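Local coordinates for PCF11 protein (Saccharomyces cerevisiae, PDB 1SZ9), which probably binds the carboxy-terminal domain of RNA polymerase II through its CTD-interacting domain, linking transcription to 3'-end processing of messenger RNA, at residues A[46-51]-A[80-85]; A[62-67]-A[106-111]. All blocks are in the same frame, centred on the assembly; numbering follows the deposited sequence.

Contact 1: A[46-51]-A[80-85]; sequences DAIESR and IYFSRN
E49 lays its aliphatic stem along one rim of the F82 ring, CG standing 4.0 Å from CE1 of F82, and carries its carboxylate past the ring toward N85. The two side chains run in opposite directions. The carboxylate plane is turned 41° from the ring, and E49 OE2 meets CD1 of F82 at the ring edge, near its plane. With CG anti to the carbonyl carbon (chi1 -60°) and the chain stretched out beyond it, the side chain carries the carboxylate across the gap between the two backbones, which at their nearest CA pair, E49 and F82, are 8.3 Å apart. There E49 OE1 accepts a nearly straight hydrogen bond from ND2 of N85, 2.8 Å long with an N-H...O angle of 167°. The acceptor lies in the amide plane of N85, and E49 OE1 offers its syn lone pair. The other oxygen, OE2, accepts from a water that also donates to the carbonyl O of F82, so E49 reaches that backbone group through solvent. N85 itself sits at the N-cap position just before helix 86-95. Cut back to alanine, position 49 would probably leave the N85 amide without its acceptor and strip the CD1-CE1 edge of F82 of its neighbour. I48 closes the apolar side: its CD1 reaches CZ of F82 at 3.8 Å, again at the ring edge, the two side chains crossing at about a right angle. Behind this pair, I48 also packs on F12 and L16 of helix 3-16, while F82 rests on L67 and C71 of helix 57-73 and on F123, placing the contact where helices 41-54, 57-73 and 78-83 converge.

Contact 2: A[62-67]-A[106-111]; sequences YAFYAL and INMFKL
M108 reaches across to F64 and Y65 with its thioether, and these two aromatic residues account for all the side-chain contact between 62-67 and 106-111. CG of M108 stands anti to the backbone N and the next torsion is also extended, carrying the sulfur straight out toward helix 57-73; the bend comes at chi3, 70°, and swings the methyl toward F64. The result is that the methyl meets F64 alone, while the sulfur lies near both aromatic residues. M108 CE lies 3.8 Å from CD1 of F64 and almost as near to CG, approaching the ring obliquely, with the two side chains at about a right angle. M108 SD is 5.1 Å from the F64 ring centroid, 51° off the normal, an oblique Met-aromatic contact. Toward Y65 the same sulfur takes an edge position: SD lies 4.1 Å from CD1 of Y65. It sits near the plane of that ring, a second Met-aromatic contact. F64 departs from the usual staggered setting, its chi1 being -113°. The two rings lie in different directions from the sulfur, and the CB of F64 completes the grip, 4.0 Å from SD of M108. The interface is small, 138 Å² in all, and wholly nonpolar in its side-chain contacts. Beyond it, F64 also packs on I52 of helix 41-54 and T93 of helix 86-95, and M108 touches Y90 of that same helix, so the methionine bridges helices 57-73 and 99-112 beside helix 86-95.

Overall arrangement
The two contacts lie about 13 Å apart, centre to centre, within one all-helical CID domain, and helix 57-73 joins them. Contact 2 uses that helix directly; contact 1 flanks it, with F82 CD1 3.4 Å from L67 CD1 and R51 CG 3.5 Å from A63 CB. Along the chain the segments alternate: 46-51, 62-67, 80-85, then 106-111, so each contact spans a part of the chain holding a segment of the other. Contact 1 ties helix 41-54 to the short helix 78-83, and contact 2 ties helix 57-73 to helix 99-112. Both thus join helices that are not consecutive in sequence, around helix 57-73, consistent with an arm-repeat-type all-helical fold.

Contact 1: A[46-51]-A[80-85]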
loop_
_atom_site.group_PDB
_atom_site.type_symbol
_atom_site.label_atom_id
_atom_site.label_comp_id
_atom_site.label_asym_id
_atom_site.label_seq_id
_atom_site.Cartn_x
_atom_site.Cartn_y
_atom_site.Cartn_z
ATOM N N ASP A 46 -9.927 2.555 -1.956
ATOM C CA ASP A 46 -9.999 4.005 -2.106
ATOM C C ASP A 46 -9.655 4.733 -0.825
ATOM O O ASP A 46 -9.029 5.782 -0.855
ATOM C CB ASP A 46 -11.374 4.434 -2.601
ATOM C CG ASP A 46 -11.598 4.066 -4.057
ATOM O OD1 ASP A 46 -10.596 3.925 -4.808
ATOM O OD2 ASP A 46 -12.772 3.934 -4.448
ATOM N N ALA A 47 -10.050 4.168 0.305
ATOM C CA ALA A 47 -9.741 4.771 1.593
ATOM C C ALA A 47 -8.210 4.807 1.795
ATOM O O ALA A 47 -7.654 5.819 2.212
ATOM C CB ALA A 47 -10.396 3.968 2.702
ATOM N N ILE A 48 -7.530 3.702 1.490
ATOM C CA ILE A 48 -6.086 3.658 1.656
ATOM C C ILE A 48 -5.361 4.564 0.661
ATOM O O ILE A 48 -4.446 5.276 1.048
ATOM C CB ILE A 48 -5.568 2.201 1.560
ATOM C CG1 ILE A 48 -6.000 1.441 2.813
ATOM C CG2 ILE A 48 -4.030 2.160 1.488
ATOM C CD1 ILE A 48 -5.657 -0.008 2.783
ATOM N N GLU A 49 -5.764 4.547 -0.607
ATOM C CA GLU A 49 -5.113 5.399 -1.609
ATOM C C GLU A 49 -5.348 6.866 -1.274
ATOM O O GLU A 49 -4.450 7.698 -1.430
ATOM C CB GLU A 49 -5.621 5.098 -3.027
ATOM C CG GLU A 49 -5.379 3.650 -3.467
ATOM C CD GLU A 49 -5.450 3.447 -4.977
ATOM O OE1 GLU A 49 -6.096 4.259 -5.665
ATOM O OE2 GLU A 49 -4.861 2.463 -5.484
ATOM N N SER A 50 -6.556 7.170 -0.800
ATOM C CA SER A 50 -6.897 8.535 -0.414
ATOM C C SER A 50 -5.990 8.973 0.736
ATOM O O SER A 50 -5.417 10.068 0.695
ATOM C CB SER A 50 -8.381 8.619 -0.004
ATOM O OG SER A 50 -8.689 9.907 0.489
ATOM N N ARG A 51 -5.849 8.125 1.761
ATOM C CA ARG A 51 -4.970 8.461 2.888
ATOM C C ARG A 51 -3.524 8.685 2.416
ATOM O O ARG A 51 -2.883 9.666 2.796
ATOM C CB ARG A 51 -4.998 7.372 3.988
ATOM C CG ARG A 51 -3.759 7.429 4.893
ATOM C CD ARG A 51 -3.972 7.343 6.411
ATOM N NE ARG A 51 -4.611 8.526 6.962
ATOM C CZ ARG A 51 -4.217 9.187 8.051
ATOM N NH1 ARG A 51 -3.154 8.808 8.762
ATOM N NH2 ARG A 51 -4.912 10.248 8.437
ATOM N N ILE A 80 -4.994 -6.994 -7.201
ATOM C CA ILE A 80 -5.465 -6.557 -8.509
ATOM C C ILE A 80 -5.884 -5.096 -8.462
ATOM O O ILE A 80 -5.434 -4.288 -9.273
ATOM C CB ILE A 80 -6.668 -7.422 -8.986
ATOM C CG1 ILE A 80 -6.208 -8.871 -9.194
ATOM C CG2 ILE A 80 -7.251 -6.864 -10.277
ATOM C CD1 ILE A 80 -7.344 -9.848 -9.423
ATOM N N TYR A 81 -6.735 -4.751 -7.503
ATOM C CA TYR A 81 -7.212 -3.379 -7.382
ATOM C C TYR A 81 -6.134 -2.325 -7.130
ATOM O O TYR A 81 -6.147 -1.288 -7.777
ATOM C CB TYR A 81 -8.277 -3.282 -6.294
ATOM C CG TYR A 81 -9.527 -4.103 -6.561
ATOM C CD1 TYR A 81 -9.680 -4.829 -7.753
ATOM C CD2 TYR A 81 -10.552 -4.153 -5.619
ATOM C CE1 TYR A 81 -10.829 -5.589 -7.996
ATOM C CE2 TYR A 81 -11.704 -4.905 -5.844
ATOM C CZ TYR A 81 -11.836 -5.623 -7.033
ATOM O OH TYR A 81 -12.960 -6.386 -7.237
ATOM N N PHE A 82 -5.222 -2.567 -6.181
ATOM C CA PHE A 82 -4.152 -1.595 -5.891
ATOM C C PHE A 82 -3.161 -1.458 -7.051
ATOM O O PHE A 82 -2.484 -0.436 -7.161
ATOM C CB PHE A 82 -3.364 -1.994 -4.631
ATOM C CG PHE A 82 -4.047 -1.644 -3.343
ATOM C CD1 PHE A 82 -4.337 -0.300 -3.032
ATOM C CD2 PHE A 82 -4.374 -2.641 -2.415
ATOM C CE1 PHE A 82 -4.938 0.047 -1.809
ATOM C CE2 PHE A 82 -4.971 -2.305 -1.202
ATOM C CZ PHE A 82 -5.254 -0.956 -0.895
ATOM N N SER A 83 -3.066 -2.482 -7.905
ATOM C CA SER A 83 -2.135 -2.438 -9.042
ATOM C C SER A 83 -2.415 -1.282 -9.989
ATOM O O SER A 83 -1.494 -0.772 -10.617
ATOM C CB SER A 83 -2.187 -3.721 -9.892
ATOM O OG SER A 83 -1.547 -4.807 -9.250
ATOM N N ARG A 84 -3.679 -0.887 -10.103
ATOM C CA ARG A 84 -4.025 0.174 -11.034
ATOM C C ARG A 84 -3.359 1.524 -10.802
ATOM O O ARG A 84 -2.877 2.138 -11.753
ATOM C CB ARG A 84 -5.544 0.378 -11.108
ATOM C CG ARG A 84 -5.915 1.450 -12.147
ATOM C CD ARG A 84 -7.366 1.367 -12.549
ATOM N NE ARG A 84 -7.719 0.011 -12.963
ATOM C CZ ARG A 84 -8.957 -0.458 -12.930
ATOM N NH1 ARG A 84 -9.939 0.333 -12.515
ATOM N NH2 ARG A 84 -9.209 -1.724 -13.253
ATOM N N ASN A 85 -3.342 2.001 -9.561
ATOM C CA ASN A 85 -2.713 3.292 -9.299
ATOM C C ASN A 85 -1.384 3.172 -8.548
ATOM O O ASN A 85 -0.784 4.176 -8.197
ATOM C CB ASN A 85 -3.679 4.216 -8.524
ATOM C CG ASN A 85 -5.017 4.393 -9.241
ATOM O OD1 ASN A 85 -5.077 4.380 -10.462
ATOM N ND2 ASN A 85 -6.090 4.565 -8.476
HETATM O O HOH W 1 -5.435 1.260 -7.494
HETATM O O HOH W 2 -2.213 1.690 -5.381
#

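Contact 2: A[62-67]-A[106-111]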
loop_
_atom_site.group_PDB
_atom_site.type_symbol
_atom_site.label_atom_id
_atom_site.label_comp_id
_atom_site.label_asym_id
_atom_site.label_seq_id
_atom_site.Cartn_x
_atom_site.Cartn_y
_atom_site.Cartn_z
ATOM N N TYR A 62 3.190 4.600 6.512
ATOM C CA TYR A 62 2.394 3.657 7.290
ATOM C C TYR A 62 1.120 3.232 6.568
ATOM O O TYR A 62 0.681 2.091 6.709
ATOM C CB TYR A 62 2.121 4.254 8.672
ATOM C CG TYR A 62 3.402 4.792 9.280
ATOM C CD1 TYR A 62 4.543 3.990 9.381
ATOM C CD2 TYR A 62 3.488 6.115 9.716
ATOM C CE1 TYR A 62 5.745 4.502 9.899
ATOM C CE2 TYR A 62 4.669 6.637 10.234
ATOM C CZ TYR A 62 5.795 5.828 10.321
ATOM O OH TYR A 62 6.964 6.361 10.806
ATOM N N ALA A 63 0.555 4.129 5.762
ATOM C CA ALA A 63 -0.637 3.797 4.978
ATOM C C ALA A 63 -0.198 2.792 3.899
ATOM O O ALA A 63 -0.941 1.866 3.561
ATOM C CB ALA A 63 -1.233 5.067 4.320
ATOM N N PHE A 64 0.994 2.988 3.339
ATOM C CA PHE A 64 1.513 2.030 2.351
ATOM C C PHE A 64 1.788 0.681 3.048
ATOM O O PHE A 64 1.695 -0.376 2.420
ATOM C CB PHE A 64 2.804 2.545 1.698
ATOM C CG PHE A 64 2.657 2.866 0.228
ATOM C CD1 PHE A 64 2.373 1.856 -0.696
ATOM C CD2 PHE A 64 2.822 4.176 -0.234
ATOM C CE1 PHE A 64 2.255 2.138 -2.056
ATOM C CE2 PHE A 64 2.704 4.474 -1.599
ATOM C CZ PHE A 64 2.419 3.447 -2.514
ATOM N N TYR A 65 2.140 0.705 4.333
ATOM C CA TYR A 65 2.366 -0.574 5.037
ATOM C C TYR A 65 1.026 -1.272 5.205
ATOM O O TYR A 65 0.951 -2.494 5.189
ATOM C CB TYR A 65 3.038 -0.383 6.403
ATOM C CG TYR A 65 4.523 -0.056 6.354
ATOM C CD1 TYR A 65 5.255 -0.130 5.162
ATOM C CD2 TYR A 65 5.207 0.300 7.516
ATOM C CE1 TYR A 65 6.654 0.147 5.141
ATOM C CE2 TYR A 65 6.582 0.572 7.504
ATOM C CZ TYR A 65 7.295 0.489 6.313
ATOM O OH TYR A 65 8.659 0.711 6.327
ATOM N N ALA A 66 -0.048 -0.493 5.344
ATOM C CA ALA A 66 -1.382 -1.086 5.440
ATOM C C ALA A 66 -1.702 -1.772 4.088
ATOM O O ALA A 66 -2.159 -2.918 4.046
ATOM C CB ALA A 66 -2.409 -0.002 5.741
ATOM N N LEU A 67 -1.464 -1.051 2.994
ATOM C CA LEU A 67 -1.676 -1.552 1.634
ATOM C C LEU A 67 -0.845 -2.834 1.430
ATOM O O LEU A 67 -1.329 -3.831 0.901
ATOM C CB LEU A 67 -1.225 -0.483 0.624
ATOM C CG LEU A 67 -1.366 -0.728 -0.891
ATOM C CD1 LEU A 67 -1.351 0.622 -1.635
ATOM C CD2 LEU A 67 -0.233 -1.625 -1.404
ATOM N N ILE A 106 11.809 1.775 -0.637
ATOM C CA ILE A 106 12.603 0.946 -1.542
ATOM C C ILE A 106 12.623 -0.511 -1.085
ATOM O O ILE A 106 12.466 -1.426 -1.893
ATOM C CB ILE A 106 14.054 1.506 -1.655
ATOM C CG1 ILE A 106 14.012 2.852 -2.403
ATOM C CG2 ILE A 106 15.004 0.472 -2.357
ATOM C CD1 ILE A 106 15.274 3.709 -2.199
ATOM N N ASN A 107 12.834 -0.723 0.211
ATOM C CA ASN A 107 12.858 -2.082 0.739
ATOM C C ASN A 107 11.495 -2.731 0.532
ATOM O O ASN A 107 11.404 -3.902 0.168
ATOM C CB ASN A 107 13.257 -2.065 2.220
ATOM C CG ASN A 107 14.742 -1.760 2.401
ATOM O OD1 ASN A 107 15.504 -1.843 1.442
ATOM N ND2 ASN A 107 15.153 -1.412 3.614
ATOM N N MET A 108 10.437 -1.950 0.735
ATOM C CA MET A 108 9.083 -2.459 0.551
ATOM C C MET A 108 8.889 -2.919 -0.894
ATOM O O MET A 108 8.311 -3.985 -1.146
ATOM C CB MET A 108 8.054 -1.378 0.914
ATOM C CG MET A 108 6.598 -1.762 0.639
ATOM S SD MET A 108 5.506 -0.367 1.050
ATOM C CE MET A 108 5.964 0.804 -0.332
ATOM N N PHE A 109 9.365 -2.112 -1.836
ATOM C CA PHE A 109 9.281 -2.446 -3.263
ATOM C C PHE A 109 10.058 -3.744 -3.562
ATOM O O PHE A 109 9.594 -4.604 -4.315
ATOM C CB PHE A 109 9.857 -1.301 -4.090
ATOM C CG PHE A 109 10.133 -1.663 -5.520
ATOM C CD1 PHE A 109 9.080 -1.824 -6.432
ATOM C CD2 PHE A 109 11.433 -1.905 -5.942
ATOM C CE1 PHE A 109 9.323 -2.230 -7.741
ATOM C CE2 PHE A 109 11.688 -2.317 -7.261
ATOM C CZ PHE A 109 10.630 -2.482 -8.157
ATOM N N LYS A 110 11.252 -3.871 -2.984
ATOM C CA LYS A 110 12.048 -5.071 -3.179
ATOM C C LYS A 110 11.269 -6.325 -2.790
ATOM O O LYS A 110 11.303 -7.319 -3.500
ATOM C CB LYS A 110 13.332 -5.025 -2.347
ATOM C CG LYS A 110 14.492 -4.260 -2.972
ATOM C CD LYS A 110 15.719 -4.470 -2.097
ATOM C CE LYS A 110 16.956 -3.823 -2.664
ATOM N NZ LYS A 110 18.117 -4.216 -1.819
ATOM N N LEU A 111 10.565 -6.280 -1.661
ATOM C CA LEU A 111 9.805 -7.457 -1.240
ATOM C C LEU A 111 8.591 -7.696 -2.136
ATOM O O LEU A 111 8.095 -8.819 -2.195
ATOM C CB LEU A 111 9.373 -7.333 0.225
ATOM C CG LEU A 111 10.521 -7.215 1.228
ATOM C CD1 LEU A 111 9.946 -7.165 2.636
ATOM C CD2 LEU A 111 11.483 -8.402 1.090
#